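Local coordinates for protein 4-alpha-glucanotransferase (Aquifex aeolicus, PDB 1TZ7) that belongs to the amylomaltase (D-enzyme) family of carbohydrate-active enzymes and is built round a parallel eight-stranded beta/alpha barrel, at residues A[26-31]-A[47-52]; A[376-381]-A[410-415]; A[436-441]-A[457-462]. All blocks are in the same frame, centred on the assembly; numbering follows the deposited sequence.

Contact 1. Residues A[26-31]-A[47-52]; sequences ILLHVT and YRFLDF
Leu28 drops one methyl, CD2, almost onto the centre of the Phe49 ring. Leu28 CD2 sits 3.6 Å from the centroid of the Phe49 ring, and the line joining them lies 12° off the ring normal, which identifies a CH-pi contact over the face. The two side chains approach from opposite directions. With CG of Phe49 anti to the backbone N (chi1 173°), the ring is carried away from the axis of helix 44-56 toward the strand end. Ile26 uses the same ring differently. Its branch methyl CG2 lies in the ring plane at the rim, 3.8 Å from Phe49 CZ, so one benzyl group is met by an aliphatic carbon on a face and by another at the edge. The longer arm of Ile26 serves a second aromatic: Ile26 CD1 reaches the edge of the Phe52 ring, 3.8 Å from Phe52 CE1, the two side chains running roughly at right angles. The same CD1 also brushes Phe49 CE1, so this arm touches two residues three positions apart on the helix. The CA atoms of Leu28 and Phe49 are 9.7 Å apart, so side chains alone span the gap, and every contacting residue is buried. The contact belongs to the beta-alpha-beta unit formed by strand 23-27, helix 44-56 and strand 60-62, and joins the first barrel strand to the helix that follows it. Trp61 of strand 60-62 meets Phe49 edge-to-face. Met457 and Leu460 of helix 457-460 extend the apolar layer along Ile26, while Leu50 of helix 44-56 packs against helix 192-218.

Contact 2. Residues A[376-381]-A[410-415]; sequences VIEFAF and RGWFEN
Glu378 crosses one face of the five-membered ring of Trp412 and runs on toward the tryptophan CB, and its side chain can be traced along that path. CB stands back from the ring. With CG anti to the backbone N (chi1 -163°) and the chain extended beyond it, the methylene CG comes over one face of the five-membered ring in a CH-pi contact; the modelled separation there is too tight to be taken literally. The next carbon, Glu378 CD, lies 3.4 Å from Trp412 CG and also touches the tryptophan CB. The carboxylate then splits its oxygens: Glu378 OE1 is 3.5 Å from Trp412 CD1, whereas OE2 reaches back along the tryptophan side chain and lies 3.6 Å from its CB. The carboxylate and indole planes are only 16° apart, so the carboxylate lies nearly parallel to the indole, by its CG corner and CB, and the two side chains slide past each other in opposite senses. Beyond the glutamate, the six-membered ring meets Phe381, whose CD1 is 3.9 Å from Trp412 CH2, the side chains crossing at about a right angle. The indole NE1 is hydrogen-bonded to the hydroxyl of Tyr382, which follows the 376-381 segment; Glu378 O is near NE1 but at a poor angle for bonding. Leu441 of helix 437-447 packs on Trp412 as well. Chemically, this is a contact of surfaces: a methylene and the flat side of a carboxylate meet a buried aromatic whose N-H is used by Tyr382, so Glu378 and Trp412 are joined by packing and not by a polar bond.

Contact 3. Residues A[436-441]-A[457-462]; sequences KVNEEL and MQDLLN
A Schellman motif ends the short helix 457-460, which follows barrel strand 452-456, and its positive-phi residue, Asn462, is held by Asn438 from the first turn of helix 437-447. Asn438 ND2 donates to Asn462 OD1 at 2.7 Å, with a nearly straight N-H...O angle of 165°. At the acceptor the nitrogen lies in the carbonyl plane on a lone pair. The acceptor is likewise close to the plane of the donating amide, yet the two amides are turned steeply against each other, their planes 76° apart. Asn438 makes this bond with chi1 at -101°, off the staggered values. Two waters reinforce the link. Water 2 accepts from the backbone N of Asn438 and donates to Asn462 OD1 at 2.7 Å, so that single oxygen receives both a side-chain and a water-relayed bond. Water 1 accepts from Asn438 ND2 at 2.8 Å and donates to Asp459 OD1, bringing the carboxylate into the network without direct bonding between the two side chains. ND2 therefore has two partners, Asn462 OD1 and water 1. Because Asn462 ND2 donates to Glu435 O just before helix 437-447, its OD1 is the acceptor, which supports the modelled orientation of the Asn438 amide. Asp459 is further anchored by the hydroxyls of Thr401 and Ser402 at OD2 and by the backbone N of Ile409 at OD1. The side chains of Asn438 and Asp459 cross at about a right angle, and the carbonyl oxygen OD1 of Asn438 rests 3.1 Å from Asp459 CB.

Overall arrangement
The three contacts form a chain across one part of the beta/alpha barrel, with contact 3 as the middle member. Its centre lies about 17 Å from that of contact 1 and about 11 Å from that of contact 2, whereas contacts 1 and 2, about 24 Å apart between centres, do not touch. Contact 1 reaches contact 3 through a probable hydrogen bond from Met457 N to Leu27 O (3.2 Å) and packing of Leu28 CD1 on Met457 CB (3.8 Å). Contact 2 reaches it through Arg410 NH1, 3.0 Å from Asn462 O, and through Phe413 on Val437. Segment 457-462 is therefore bonded both to the first barrel strand and to helix 409-414.

Contact 1. Residues A[26-31]-A[47-52]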
loop_
_atom_site.group_PDB
_atom_site.type_symbol
_atom_site.label_atom_id
_atom_site.label_comp_id
_atom_site.label_asym_id
_atom_site.label_seq_id
_atom_site.Cartn_x
_atom_site.Cartn_y
_atom_site.Cartn_z
ATOM N N ILE A 26 4.016 13.816 1.343
ATOM C CA ILE A 26 4.309 13.100 2.558
ATOM C C ILE A 26 3.862 11.649 2.424
ATOM O O ILE A 26 2.790 11.370 1.895
ATOM C CB ILE A 26 3.604 13.776 3.765
ATOM C CG1 ILE A 26 4.251 15.139 4.059
ATOM C CG2 ILE A 26 3.675 12.870 5.006
ATOM C CD1 ILE A 26 3.628 15.884 5.223
ATOM N N LEU A 27 4.704 10.729 2.896
ATOM C CA LEU A 27 4.335 9.325 3.000
ATOM C C LEU A 27 3.763 9.048 4.395
ATOM O O LEU A 27 4.473 9.126 5.400
ATOM C CB LEU A 27 5.555 8.431 2.720
ATOM C CG LEU A 27 5.437 6.929 3.044
ATOM C CD1 LEU A 27 4.233 6.317 2.380
ATOM C CD2 LEU A 27 6.715 6.203 2.621
ATOM N N LEU A 28 2.474 8.743 4.441
ATOM C CA LEU A 28 1.776 8.501 5.699
ATOM C C LEU A 28 0.581 7.589 5.462
ATOM O O LEU A 28 -0.350 7.950 4.753
ATOM C CB LEU A 28 1.296 9.827 6.305
ATOM C CG LEU A 28 0.507 9.709 7.616
ATOM C CD1 LEU A 28 1.437 9.337 8.766
ATOM C CD2 LEU A 28 -0.227 11.007 7.918
ATOM N N HIS A 29 0.614 6.408 6.056
ATOM C CA HIS A 29 -0.494 5.467 5.948
ATOM C C HIS A 29 -1.658 5.907 6.814
ATOM O O HIS A 29 -1.471 6.540 7.861
ATOM C CB HIS A 29 -0.038 4.082 6.369
ATOM C CG HIS A 29 -0.992 2.982 6.007
ATOM N ND1 HIS A 29 -1.469 2.795 4.728
ATOM C CD2 HIS A 29 -1.532 1.993 6.758
ATOM C CE1 HIS A 29 -2.268 1.742 4.711
ATOM N NE2 HIS A 29 -2.325 1.240 5.929
ATOM N N VAL A 30 -2.860 5.567 6.376
ATOM C CA VAL A 30 -4.077 5.970 7.067
ATOM C C VAL A 30 -4.052 5.547 8.546
ATOM O O VAL A 30 -4.520 6.278 9.404
ATOM C CB VAL A 30 -5.339 5.379 6.370
ATOM C CG1 VAL A 30 -6.594 5.722 7.147
ATOM C CG2 VAL A 30 -5.447 5.900 4.918
ATOM N N THR A 31 -3.493 4.364 8.828
ATOM C CA THR A 31 -3.484 3.823 10.201
ATOM C C THR A 31 -2.713 4.727 11.153
ATOM O O THR A 31 -3.002 4.766 12.343
ATOM C CB THR A 31 -2.866 2.403 10.237
ATOM O OG1 THR A 31 -1.538 2.430 9.697
ATOM C CG2 THR A 31 -3.631 1.438 9.333
ATOM N N TYR A 47 -8.871 14.519 7.242
ATOM C CA TYR A 47 -9.153 15.837 6.669
ATOM C C TYR A 47 -8.220 16.905 7.234
ATOM O O TYR A 47 -7.780 17.794 6.512
ATOM C CB TYR A 47 -10.610 16.223 6.921
ATOM C CG TYR A 47 -11.577 15.424 6.093
ATOM C CD1 TYR A 47 -11.967 15.859 4.833
ATOM C CD2 TYR A 47 -12.096 14.222 6.561
ATOM C CE1 TYR A 47 -12.855 15.121 4.064
ATOM C CE2 TYR A 47 -12.984 13.476 5.802
ATOM C CZ TYR A 47 -13.358 13.926 4.560
ATOM O OH TYR A 47 -14.234 13.191 3.810
ATOM N N ARG A 48 -7.916 16.806 8.527
ATOM C CA ARG A 48 -6.971 17.720 9.170
ATOM C C ARG A 48 -5.580 17.584 8.557
ATOM O O ARG A 48 -4.858 18.566 8.426
ATOM C CB ARG A 48 -6.906 17.445 10.674
ATOM C CG ARG A 48 -5.937 18.360 11.442
ATOM C CD ARG A 48 -6.624 19.417 12.307
ATOM N NE ARG A 48 -7.478 18.822 13.338
ATOM C CZ ARG A 48 -7.025 18.234 14.449
ATOM N NH1 ARG A 48 -5.717 18.157 14.689
ATOM N NH2 ARG A 48 -7.884 17.723 15.322
ATOM N N PHE A 49 -5.213 16.360 8.187
ATOM C CA PHE A 49 -3.916 16.100 7.588
ATOM C C PHE A 49 -3.847 16.666 6.172
ATOM O O PHE A 49 -2.839 17.231 5.779
ATOM C CB PHE A 49 -3.621 14.599 7.564
ATOM C CG PHE A 49 -2.370 14.243 6.815
ATOM C CD1 PHE A 49 -1.126 14.617 7.301
ATOM C CD2 PHE A 49 -2.435 13.540 5.613
ATOM C CE1 PHE A 49 0.033 14.297 6.608
ATOM C CE2 PHE A 49 -1.268 13.215 4.912
ATOM C CZ PHE A 49 -0.044 13.592 5.407
ATOM N N LEU A 50 -4.931 16.510 5.412
ATOM C CA LEU A 50 -5.027 17.119 4.086
ATOM C C LEU A 50 -4.948 18.650 4.166
ATOM O O LEU A 50 -4.323 19.282 3.324
ATOM C CB LEU A 50 -6.327 16.692 3.390
ATOM C CG LEU A 50 -6.400 15.224 2.938
ATOM C CD1 LEU A 50 -7.741 14.939 2.278
ATOM C CD2 LEU A 50 -5.254 14.876 1.990
ATOM N N ASP A 51 -5.582 19.234 5.194
ATOM C CA ASP A 51 -5.507 20.690 5.432
ATOM C C ASP A 51 -4.076 21.117 5.681
ATOM O O ASP A 51 -3.660 22.171 5.247
ATOM C CB ASP A 51 -6.360 21.092 6.646
ATOM C CG ASP A 51 -7.841 21.069 6.357
ATOM O OD1 ASP A 51 -8.227 21.006 5.172
ATOM O OD2 ASP A 51 -8.700 21.117 7.261
ATOM N N PHE A 52 -3.333 20.281 6.403
ATOM C CA PHE A 52 -1.926 20.541 6.696
ATOM C C PHE A 52 -1.063 20.458 5.408
ATOM O O PHE A 52 -0.212 21.316 5.170
ATOM C CB PHE A 52 -1.427 19.543 7.755
ATOM C CG PHE A 52 0.065 19.556 7.960
ATOM C CD1 PHE A 52 0.858 18.540 7.437
ATOM C CD2 PHE A 52 0.671 20.565 8.691
ATOM C CE1 PHE A 52 2.228 18.542 7.630
ATOM C CE2 PHE A 52 2.046 20.570 8.887
ATOM C CZ PHE A 52 2.823 19.555 8.352
#

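Contact 2. Residues A[376-381]-A[410-415]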
loop_
_atom_site.group_PDB
_atom_site.type_symbol
_atom_site.label_atom_id
_atom_site.label_comp_id
_atom_site.label_asym_id
_atom_site.label_seq_id
_atom_site.Cartn_x
_atom_site.Cartn_y
_atom_site.Cartn_z
ATOM N N VAL A 376 16.019 6.744 -2.817
ATOM C CA VAL A 376 15.926 6.926 -1.375
ATOM C C VAL A 376 17.265 7.421 -0.861
ATOM O O VAL A 376 18.276 6.751 -1.011
ATOM C CB VAL A 376 15.550 5.590 -0.657
ATOM C CG1 VAL A 376 15.271 5.830 0.824
ATOM C CG2 VAL A 376 14.338 4.948 -1.322
ATOM N N ILE A 377 17.274 8.602 -0.259
ATOM C CA ILE A 377 18.534 9.241 0.128
ATOM C C ILE A 377 19.235 8.480 1.256
ATOM O O ILE A 377 20.444 8.617 1.450
ATOM C CB ILE A 377 18.304 10.713 0.528
ATOM C CG1 ILE A 377 19.630 11.477 0.505
ATOM C CG2 ILE A 377 17.654 10.806 1.905
ATOM C CD1 ILE A 377 19.473 12.947 0.348
ATOM N N GLU A 378 18.475 7.669 1.988
ATOM C CA GLU A 378 19.047 6.794 3.020
ATOM C C GLU A 378 20.038 5.762 2.429
ATOM O O GLU A 378 20.920 5.270 3.130
ATOM C CB GLU A 378 17.928 6.066 3.771
ATOM C CG GLU A 378 18.366 5.463 5.085
ATOM C CD GLU A 378 17.210 4.937 5.897
ATOM O OE1 GLU A 378 17.147 3.709 6.112
ATOM O OE2 GLU A 378 16.364 5.751 6.328
ATOM N N PHE A 379 19.875 5.447 1.142
ATOM C CA PHE A 379 20.761 4.493 0.444
ATOM C C PHE A 379 21.965 5.189 -0.227
ATOM O O PHE A 379 22.731 4.548 -0.938
ATOM C CB PHE A 379 19.977 3.730 -0.641
ATOM C CG PHE A 379 18.903 2.800 -0.101
ATOM C CD1 PHE A 379 17.873 2.367 -0.931
ATOM C CD2 PHE A 379 18.927 2.355 1.220
ATOM C CE1 PHE A 379 16.887 1.513 -0.455
ATOM C CE2 PHE A 379 17.940 1.500 1.696
ATOM C CZ PHE A 379 16.920 1.081 0.854
ATOM N N ALA A 380 22.125 6.492 0.002
ATOM C CA ALA A 380 23.002 7.316 -0.851
ATOM C C ALA A 380 24.473 7.307 -0.410
ATOM O O ALA A 380 25.357 7.701 -1.175
ATOM C CB ALA A 380 22.485 8.745 -0.913
ATOM N N PHE A 381 24.735 6.861 0.813
ATOM C CA PHE A 381 26.039 7.103 1.445
ATOM C C PHE A 381 26.788 5.809 1.803
ATOM O O PHE A 381 27.701 5.819 2.636
ATOM C CB PHE A 381 25.856 7.988 2.672
ATOM C CG PHE A 381 25.124 9.251 2.381
ATOM C CD1 PHE A 381 23.776 9.381 2.697
ATOM C CD2 PHE A 381 25.765 10.306 1.754
ATOM C CE1 PHE A 381 23.093 10.547 2.408
ATOM C CE2 PHE A 381 25.086 11.475 1.465
ATOM C CZ PHE A 381 23.750 11.595 1.790
ATOM N N ARG A 410 16.558 9.443 11.260
ATOM C CA ARG A 410 17.233 9.706 12.536
ATOM C C ARG A 410 17.714 8.409 13.191
ATOM O O ARG A 410 18.778 8.378 13.795
ATOM C CB ARG A 410 16.310 10.466 13.492
ATOM C CG ARG A 410 16.999 10.929 14.797
ATOM C CD ARG A 410 16.146 11.868 15.650
ATOM N NE ARG A 410 16.906 12.462 16.749
ATOM C CZ ARG A 410 16.413 13.350 17.612
ATOM N NH1 ARG A 410 15.157 13.756 17.512
ATOM N NH2 ARG A 410 17.180 13.835 18.580
ATOM N N GLY A 411 16.915 7.347 13.071
ATOM C CA GLY A 411 17.282 6.041 13.607
ATOM C C GLY A 411 18.313 5.331 12.741
ATOM O O GLY A 411 19.174 4.616 13.242
ATOM N N TRP A 412 18.208 5.531 11.436
ATOM C CA TRP A 412 19.203 5.045 10.490
ATOM C C TRP A 412 20.567 5.672 10.788
ATOM O O TRP A 412 21.597 4.984 10.782
ATOM C CB TRP A 412 18.752 5.377 9.059
ATOM C CG TRP A 412 19.843 5.386 8.035
ATOM C CD1 TRP A 412 20.374 4.305 7.387
ATOM C CD2 TRP A 412 20.522 6.536 7.516
ATOM N NE1 TRP A 412 21.348 4.713 6.505
ATOM C CE2 TRP A 412 21.458 6.079 6.564
ATOM C CE3 TRP A 412 20.440 7.917 7.765
ATOM C CZ2 TRP A 412 22.305 6.948 5.864
ATOM C CZ3 TRP A 412 21.279 8.775 7.065
ATOM C CH2 TRP A 412 22.197 8.286 6.128
ATOM N N PHE A 413 20.570 6.970 11.066
ATOM C CA PHE A 413 21.808 7.679 11.340
ATOM C C PHE A 413 22.434 7.204 12.635
ATOM O O PHE A 413 23.657 7.137 12.751
ATOM C CB PHE A 413 21.570 9.187 11.407
ATOM C CG PHE A 413 22.817 9.978 11.634
ATOM C CD1 PHE A 413 23.666 10.280 10.576
ATOM C CD2 PHE A 413 23.159 10.411 12.911
ATOM C CE1 PHE A 413 24.828 11.009 10.787
ATOM C CE2 PHE A 413 24.321 11.140 13.124
ATOM C CZ PHE A 413 25.154 11.437 12.063
ATOM N N GLU A 414 21.595 6.876 13.617
ATOM C CA GLU A 414 22.082 6.419 14.918
ATOM C C GLU A 414 22.982 5.195 14.756
ATOM O O GLU A 414 24.001 5.080 15.421
ATOM C CB GLU A 414 20.906 6.088 15.848
ATOM C CG GLU A 414 21.326 5.595 17.234
ATOM C CD GLU A 414 20.143 5.326 18.145
ATOM O OE1 GLU A 414 20.318 5.386 19.381
ATOM O OE2 GLU A 414 19.039 5.055 17.629
ATOM N N ASN A 415 22.589 4.287 13.858
ATOM C CA ASN A 415 23.296 3.011 13.679
ATOM C C ASN A 415 24.202 3.012 12.444
ATOM O O ASN A 415 24.715 1.972 12.045
ATOM C CB ASN A 415 22.283 1.863 13.565
ATOM C CG ASN A 415 21.466 1.682 14.823
ATOM O OD1 ASN A 415 21.998 1.703 15.924
ATOM N ND2 ASN A 415 20.162 1.503 14.661
#

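Contact 3. Residues A[436-441]-A[457-462]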
loop_
_atom_site.group_PDB
_atom_site.type_symbol
_atom_site.label_atom_id
_atom_site.label_comp_id
_atom_site.label_asym_id
_atom_site.label_seq_id
_atom_site.Cartn_x
_atom_site.Cartn_y
_atom_site.Cartn_z
ATOM N N LYS A 436 20.041 17.113 13.684
ATOM C CA LYS A 436 19.915 18.018 12.527
ATOM C C LYS A 436 19.961 17.265 11.188
ATOM O O LYS A 436 19.796 17.869 10.131
ATOM C CB LYS A 436 21.026 19.072 12.555
ATOM C CG LYS A 436 20.854 20.126 13.631
ATOM C CD LYS A 436 19.798 21.159 13.243
ATOM C CE LYS A 436 19.881 22.402 14.125
ATOM N NZ LYS A 436 20.819 23.422 13.574
ATOM N N VAL A 437 20.178 15.949 11.244
ATOM C CA VAL A 437 20.376 15.144 10.032
ATOM C C VAL A 437 19.128 15.124 9.158
ATOM O O VAL A 437 19.220 15.234 7.939
ATOM C CB VAL A 437 20.776 13.684 10.373
ATOM C CG1 VAL A 437 20.811 12.823 9.101
ATOM C CG2 VAL A 437 22.118 13.651 11.069
ATOM N N ASN A 438 17.963 14.979 9.783
ATOM C CA ASN A 438 16.696 14.949 9.048
ATOM C C ASN A 438 16.521 16.184 8.182
ATOM O O ASN A 438 16.179 16.085 7.019
ATOM C CB ASN A 438 15.514 14.832 10.015
ATOM C CG ASN A 438 14.970 13.423 10.103
ATOM O OD1 ASN A 438 14.651 12.801 9.088
ATOM N ND2 ASN A 438 14.861 12.912 11.312
ATOM N N GLU A 439 16.762 17.348 8.766
ATOM C CA GLU A 439 16.614 18.609 8.050
ATOM C C GLU A 439 17.568 18.673 6.855
ATOM O O GLU A 439 17.183 19.095 5.768
ATOM C CB GLU A 439 16.885 19.781 8.990
ATOM C CG GLU A 439 16.631 21.145 8.374
ATOM C CD GLU A 439 17.058 22.283 9.281
ATOM O OE1 GLU A 439 17.414 23.355 8.755
ATOM O OE2 GLU A 439 17.039 22.106 10.521
ATOM N N GLU A 440 18.814 18.253 7.069
ATOM C CA GLU A 440 19.843 18.331 6.030
ATOM C C GLU A 440 19.497 17.438 4.848
ATOM O O GLU A 440 19.725 17.807 3.687
ATOM C CB GLU A 440 21.215 17.939 6.599
ATOM C CG GLU A 440 22.260 19.038 6.518
ATOM C CD GLU A 440 21.781 20.344 7.113
ATOM O OE1 GLU A 440 21.407 21.250 6.339
ATOM O OE2 GLU A 440 21.776 20.463 8.355
ATOM N N LEU A 441 18.936 16.267 5.138
ATOM C CA LEU A 441 18.627 15.292 4.100
ATOM C C LEU A 441 17.322 15.620 3.411
ATOM O O LEU A 441 17.145 15.314 2.240
ATOM C CB LEU A 441 18.575 13.874 4.690
ATOM C CG LEU A 441 19.910 13.324 5.230
ATOM C CD1 LEU A 441 19.921 11.809 5.214
ATOM C CD2 LEU A 441 21.090 13.870 4.445
ATOM N N MET A 457 6.666 10.715 7.063
ATOM C CA MET A 457 6.168 11.570 8.138
ATOM C C MET A 457 7.101 11.518 9.344
ATOM O O MET A 457 7.342 12.530 9.985
ATOM C CB MET A 457 4.754 11.150 8.548
ATOM C CG MET A 457 4.105 12.079 9.568
ATOM S SD MET A 457 3.805 13.735 8.897
ATOM C CE MET A 457 2.715 14.400 10.135
ATOM N N GLN A 458 7.633 10.328 9.633
ATOM C CA GLN A 458 8.529 10.129 10.782
ATOM C C GLN A 458 9.779 11.009 10.685
ATOM O O GLN A 458 10.334 11.426 11.706
ATOM C CB GLN A 458 8.954 8.653 10.881
ATOM C CG GLN A 458 7.831 7.703 11.281
ATOM C CD GLN A 458 7.187 7.022 10.082
ATOM O OE1 GLN A 458 6.874 7.673 9.093
ATOM N NE2 GLN A 458 6.997 5.714 10.172
ATOM N N ASP A 459 10.226 11.273 9.459
ATOM C CA ASP A 459 11.382 12.146 9.228
ATOM C C ASP A 459 11.022 13.611 9.477
ATOM O O ASP A 459 11.808 14.364 10.058
ATOM C CB ASP A 459 11.904 11.975 7.800
ATOM C CG ASP A 459 12.465 10.587 7.543
ATOM O OD1 ASP A 459 12.813 9.886 8.523
ATOM O OD2 ASP A 459 12.595 10.113 6.397
ATOM N N LEU A 460 9.833 14.006 9.036
ATOM C CA LEU A 460 9.313 15.344 9.313
ATOM C C LEU A 460 9.262 15.597 10.820
ATOM O O LEU A 460 9.526 16.711 11.283
ATOM C CB LEU A 460 7.912 15.502 8.716
ATOM C CG LEU A 460 7.552 16.859 8.094
ATOM C CD1 LEU A 460 6.042 16.973 7.936
ATOM C CD2 LEU A 460 8.090 18.019 8.910
ATOM N N LEU A 461 8.925 14.554 11.579
ATOM C CA LEU A 461 8.765 14.668 13.028
ATOM C C LEU A 461 10.066 14.356 13.770
ATOM O O LEU A 461 10.113 14.394 15.005
ATOM C CB LEU A 461 7.652 13.726 13.506
ATOM C CG LEU A 461 6.253 14.024 12.932
ATOM C CD1 LEU A 461 5.252 12.964 13.358
ATOM C CD2 LEU A 461 5.780 15.404 13.358
ATOM N N ASN A 462 11.119 14.043 13.016
ATOM C CA ASN A 462 12.448 13.797 13.597
ATOM C C ASN A 462 12.435 12.633 14.611
ATOM O O ASN A 462 12.954 12.754 15.727
ATOM C CB ASN A 462 12.990 15.084 14.258
ATOM C CG ASN A 462 14.510 15.179 14.201
ATOM O OD1 ASN A 462 15.168 14.424 13.484
ATOM N ND2 ASN A 462 15.070 16.113 14.958
HETATM O O HOH W 1 13.748 10.368 11.114
HETATM O O HOH W 2 17.696 14.232 12.573
#